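Probable benzoylformate decarboxylase (Rhodococcus jostii, PDB 7ORX) binds thiamine diphosphate as a probable member of the thiamine-diphosphate-dependent enzymes, with three alpha/beta domains per chain and four chains in the assembly. Local coordinates at residues Y90-L95 with T302-E307; N143-T148 with G155-S160. One frame throughout, in Å; residues are numbered along the deposited sequence.

How the contacts relate
Contact 1 spans two domains of the chain, joining the connection from helix 82-90 to strand 95-101 of the first parallel sheet to the start of helix 305-310 in the central domain, whereas contact 2 is internal packing of the first domain. Their centres lie 14 Å apart. They meet where strands 95-101 and 157-162 run side by side: Leu-95 O and Val-157 N are 3.0 Å apart, a probable hydrogen bond, and Ser-93 O packs on Pro-156 CD. None of the four segments lines the thiamine diphosphate pocket. An indirect link runs through Tyr-158, whose OH is hydrogen-bonded to Ser-78 OG, next to the pocket residue Gly-77.

Contact 1: residues Y90-L95 with T302-E307; sequences YSHSPL and TDDGGE
His-92 reaches from the first domain to Glu-307 of the central domain, forming a His-carboxylate hydrogen bond between two capped helix ends. On one side, His-92 follows helix 82-90 with positive phi (52°) and closes a Schellman motif. On the other, Asp-304 is the N-cap of helix 305-310, and Thr-302 OG1 makes an ST turn by accepting from Asp-304 N.

The tight part is the outer edge of the imidazole. His-92 NE2 donates to Glu-307 OE2 over 3.1 Å with an N-H...O angle of 165°. The oxygen lies almost in the ring plane, while the nitrogen approaches the syn side of the carboxylate, tilted 35° out of its plane. Asp-304 OD2 also stands near this edge, but it makes a poor angle with His-92 NE2 and is not hydrogen-bonded to it; the oxygen is modelled too close to His-92 CE1, so its exact placement is doubtful. Because His-92 ND1 is bonded to Lys-154 O, the ring is held through both nitrogens and its rotation is fixed. Two acceptors of this kind, with acidic groups close by, would be consistent with a protonated imidazole.

Packing is looser beside this edge. Asp-303 OD1 comes no nearer than 4.2 Å to His-92 CD2, in an oblique position, and Asp-303 is partly exposed, unlike the buried Glu-307. The total of 118 Å² buried between the segments is small, and His-92 supplies more than half of it.

Glu-307 has its CG anti to its carbonyl carbon and an extended chain beyond, which carries the carboxylate out to the histidine. Its second oxygen is also anchored: Thr-302 OG1 donates to Glu-307 OE1 at 2.9 Å, coming from above the carboxylate plane.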
# COMPACT_ATOMS: atom_id res chain seq x y z
N TYR C 90 -2.60 -2.78 19.38
CA TYR C 90 -1.97 -3.72 20.37
C TYR C 90 -2.89 -3.93 21.57
O TYR C 90 -2.72 -4.94 22.23
CB TYR C 90 -0.55 -3.26 20.67
CG TYR C 90 0.37 -3.47 19.51
CD1 TYR C 90 0.82 -4.73 19.19
CD2 TYR C 90 0.78 -2.41 18.70
CE1 TYR C 90 1.66 -4.95 18.11
CE2 TYR C 90 1.63 -2.62 17.62
CZ TYR C 90 2.08 -3.89 17.32
OH TYR C 90 2.86 -4.12 16.22
N SER C 91 -3.88 -3.06 21.80
CA SER C 91 -4.86 -3.23 22.88
C SER C 91 -6.11 -3.97 22.39
O SER C 91 -7.01 -4.20 23.22
CB SER C 91 -5.20 -1.91 23.52
OG SER C 91 -5.96 -1.05 22.69
N HIS C 92 -6.14 -4.34 21.10
CA HIS C 92 -7.26 -5.07 20.46
C HIS C 92 -8.55 -4.31 20.77
O HIS C 92 -9.51 -4.94 21.30
CB HIS C 92 -7.32 -6.55 20.91
CG HIS C 92 -6.14 -7.36 20.50
ND1 HIS C 92 -5.67 -7.34 19.21
CD2 HIS C 92 -5.39 -8.24 21.18
CE1 HIS C 92 -4.62 -8.13 19.13
NE2 HIS C 92 -4.43 -8.70 20.33
N SER C 93 -8.54 -3.03 20.42
CA SER C 93 -9.65 -2.10 20.69
C SER C 93 -10.50 -1.92 19.44
O SER C 93 -9.99 -1.50 18.39
CB SER C 93 -9.12 -0.80 21.20
OG SER C 93 -9.20 -0.82 22.63
N PRO C 94 -11.80 -2.28 19.51
CA PRO C 94 -12.69 -2.19 18.36
C PRO C 94 -13.20 -0.79 18.04
O PRO C 94 -14.37 -0.61 18.01
CB PRO C 94 -13.86 -3.12 18.76
CG PRO C 94 -13.88 -3.08 20.24
CD PRO C 94 -12.43 -2.91 20.67
N LEU C 95 -12.31 0.16 17.81
CA LEU C 95 -12.69 1.52 17.33
C LEU C 95 -13.16 1.42 15.88
O LEU C 95 -12.45 0.84 15.03
CB LEU C 95 -11.48 2.45 17.37
CG LEU C 95 -10.81 2.63 18.73
CD1 LEU C 95 -9.74 3.74 18.65
CD2 LEU C 95 -11.83 2.98 19.80
N THR C 302 -4.10 -17.84 22.83
CA THR C 302 -4.35 -16.45 22.35
C THR C 302 -5.54 -16.44 21.38
O THR C 302 -5.68 -17.37 20.60
CB THR C 302 -3.04 -15.85 21.81
OG1 THR C 302 -3.29 -14.64 21.11
CG2 THR C 302 -2.35 -16.74 20.81
N ASP C 303 -6.38 -15.40 21.48
CA ASP C 303 -7.40 -15.04 20.47
C ASP C 303 -6.71 -14.66 19.16
O ASP C 303 -7.35 -14.81 18.13
CB ASP C 303 -8.35 -13.92 20.92
CG ASP C 303 -7.97 -12.97 22.09
OD1 ASP C 303 -7.05 -12.06 21.94
OD2 ASP C 303 -8.65 -13.06 23.14
N ASP C 304 -5.46 -14.18 19.19
CA ASP C 304 -4.80 -13.53 18.02
C ASP C 304 -3.95 -14.57 17.25
O ASP C 304 -2.86 -14.95 17.77
CB ASP C 304 -3.98 -12.30 18.42
CG ASP C 304 -3.61 -11.35 17.27
OD1 ASP C 304 -3.64 -11.77 16.05
OD2 ASP C 304 -3.27 -10.15 17.57
N GLY C 305 -4.39 -14.98 16.05
CA GLY C 305 -3.59 -15.87 15.22
C GLY C 305 -2.25 -15.25 14.85
O GLY C 305 -1.27 -15.99 14.75
N GLY C 306 -2.20 -13.94 14.64
CA GLY C 306 -0.95 -13.19 14.40
C GLY C 306 0.07 -13.40 15.50
O GLY C 306 1.22 -13.70 15.18
N GLU C 307 -0.34 -13.26 16.76
CA GLU C 307 0.51 -13.51 17.97
C GLU C 307 1.00 -14.96 17.91
O GLU C 307 2.19 -15.15 18.10
CB GLU C 307 -0.24 -13.29 19.28
CG GLU C 307 -0.40 -11.82 19.69
CD GLU C 307 -1.35 -11.48 20.84
OE1 GLU C 307 -1.60 -12.37 21.72
OE2 GLU C 307 -1.86 -10.31 20.86

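Contact 2: residues N143-T148 with G155-S160; sequences NQAIHT and GPVYVS
Helix 143-148 and strand 157-160 run almost antiparallel, at 169° with their axes 8.6 Å apart, and the closest CA pair, Ala-145 with Val-157, is separated by 6.0 Å. Ala-145 is the small residue around which the contact is built. Its methyl meets two valines that project from the same face of the strand: Ala-145 CB lies 3.7 Å from Val-159 CG2 and 3.9 Å from Val-157 CG2. The intervening Tyr-158 points away, as strand alternation requires.

Val-157 lies against the helix with both methyls. With chi1 at -54° its CG1 lies beside the backbone N, anti to the carbonyl carbon, which leaves CG2 between the two; Val-157 CG2 approaches Ala-145 O to 3.5 Å. Its CG1 also borders that oxygen and reaches Thr-148 CG2 at 4.2 Å, where the two side chains meet at a slant. The rotation of Thr-148 explains which group faces the valine. The hydroxyl turns back along the helix, and Thr-148 OG1 donates to Gln-144 O at 2.7 Å from above the carbonyl plane, leaving CG2 for the apolar side. Gln-144 O thereby accepts from Thr-148 twice, through OG1 and the backbone N. The side chains meet across the contact through methyl groups, with Ala-145 O the polar atom that the valine methyls border.

The two segments belong to the helix and second strand of a beta-alpha-beta crossover, in which helix 138-149 connects parallel neighbours 128-130 and 157-162. Trp-128 of strand 128-130 touches Ala-145 and Thr-148, Ile-146 leans on Val-96 of strand 95-101, and Ala-309 of the third subunit packs on the helix at His-147 and Thr-148.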
# COMPACT_ATOMS: atom_id res chain seq x y z
N ASN C 143 -21.72 -1.50 8.39
CA ASN C 143 -22.06 -2.80 9.03
C ASN C 143 -20.82 -3.69 9.04
O ASN C 143 -20.49 -4.23 10.12
CB ASN C 143 -23.18 -3.60 8.35
CG ASN C 143 -23.66 -4.70 9.27
OD1 ASN C 143 -23.94 -4.45 10.42
ND2 ASN C 143 -23.70 -5.93 8.80
N GLN C 144 -20.16 -3.86 7.90
CA GLN C 144 -18.97 -4.74 7.78
C GLN C 144 -17.86 -4.22 8.72
O GLN C 144 -17.23 -5.03 9.44
CB GLN C 144 -18.51 -4.76 6.33
CG GLN C 144 -17.16 -5.42 6.14
CD GLN C 144 -16.85 -5.71 4.68
OE1 GLN C 144 -17.43 -5.20 3.70
NE2 GLN C 144 -15.89 -6.58 4.50
N ALA C 145 -17.60 -2.91 8.69
CA ALA C 145 -16.63 -2.25 9.58
C ALA C 145 -16.88 -2.68 11.02
O ALA C 145 -15.88 -3.05 11.70
CB ALA C 145 -16.71 -0.75 9.46
N ILE C 146 -18.13 -2.66 11.49
CA ILE C 146 -18.42 -2.92 12.93
C ILE C 146 -18.18 -4.40 13.20
O ILE C 146 -17.51 -4.69 14.18
CB ILE C 146 -19.84 -2.48 13.31
CG1 ILE C 146 -19.95 -0.96 13.25
CG2 ILE C 146 -20.23 -3.03 14.68
CD1 ILE C 146 -21.36 -0.47 13.08
N HIS C 147 -18.67 -5.29 12.37
CA HIS C 147 -18.54 -6.75 12.65
C HIS C 147 -17.06 -7.13 12.69
O HIS C 147 -16.66 -7.97 13.53
CB HIS C 147 -19.22 -7.56 11.55
CG HIS C 147 -20.70 -7.48 11.60
ND1 HIS C 147 -21.41 -7.71 12.76
CD2 HIS C 147 -21.60 -7.26 10.61
CE1 HIS C 147 -22.70 -7.62 12.49
NE2 HIS C 147 -22.84 -7.35 11.16
N THR C 148 -16.33 -6.58 11.72
CA THR C 148 -14.86 -6.77 11.54
C THR C 148 -14.16 -6.26 12.80
O THR C 148 -13.32 -6.98 13.32
CB THR C 148 -14.34 -6.02 10.30
OG1 THR C 148 -15.01 -6.48 9.12
CG2 THR C 148 -12.86 -6.17 10.10
N GLY C 155 -9.97 -5.14 16.75
CA GLY C 155 -9.08 -4.04 16.35
C GLY C 155 -9.78 -2.93 15.57
O GLY C 155 -10.94 -3.01 15.18
N PRO C 156 -9.06 -1.83 15.34
CA PRO C 156 -9.63 -0.68 14.68
C PRO C 156 -9.79 -0.80 13.16
O PRO C 156 -8.98 -1.44 12.50
CB PRO C 156 -8.62 0.43 15.03
CG PRO C 156 -7.32 -0.29 15.20
CD PRO C 156 -7.67 -1.64 15.77
N VAL C 157 -10.82 -0.12 12.66
CA VAL C 157 -11.27 -0.16 11.23
C VAL C 157 -11.50 1.29 10.79
O VAL C 157 -11.81 2.12 11.65
CB VAL C 157 -12.54 -1.01 11.12
CG1 VAL C 157 -12.31 -2.37 11.73
CG2 VAL C 157 -13.69 -0.38 11.86
N TYR C 158 -11.37 1.59 9.51
CA TYR C 158 -11.49 2.97 9.01
C TYR C 158 -12.40 2.97 7.78
O TYR C 158 -12.24 2.13 6.96
CB TYR C 158 -10.12 3.49 8.61
CG TYR C 158 -10.05 4.91 8.10
CD1 TYR C 158 -10.05 6.00 8.94
CD2 TYR C 158 -9.84 5.14 6.76
CE1 TYR C 158 -9.92 7.29 8.46
CE2 TYR C 158 -9.69 6.42 6.26
CZ TYR C 158 -9.71 7.51 7.11
OH TYR C 158 -9.57 8.76 6.59
N VAL C 159 -13.31 3.93 7.71
CA VAL C 159 -14.28 4.08 6.61
C VAL C 159 -14.26 5.56 6.23
O VAL C 159 -14.57 6.37 7.11
CB VAL C 159 -15.68 3.64 7.06
CG1 VAL C 159 -16.66 3.87 5.94
CG2 VAL C 159 -15.70 2.20 7.51
N SER C 160 -13.92 5.90 4.99
CA SER C 160 -13.91 7.31 4.50
C SER C 160 -15.19 7.50 3.69
O SER C 160 -15.33 6.76 2.79
CB SER C 160 -12.65 7.60 3.69
OG SER C 160 -12.77 8.73 2.84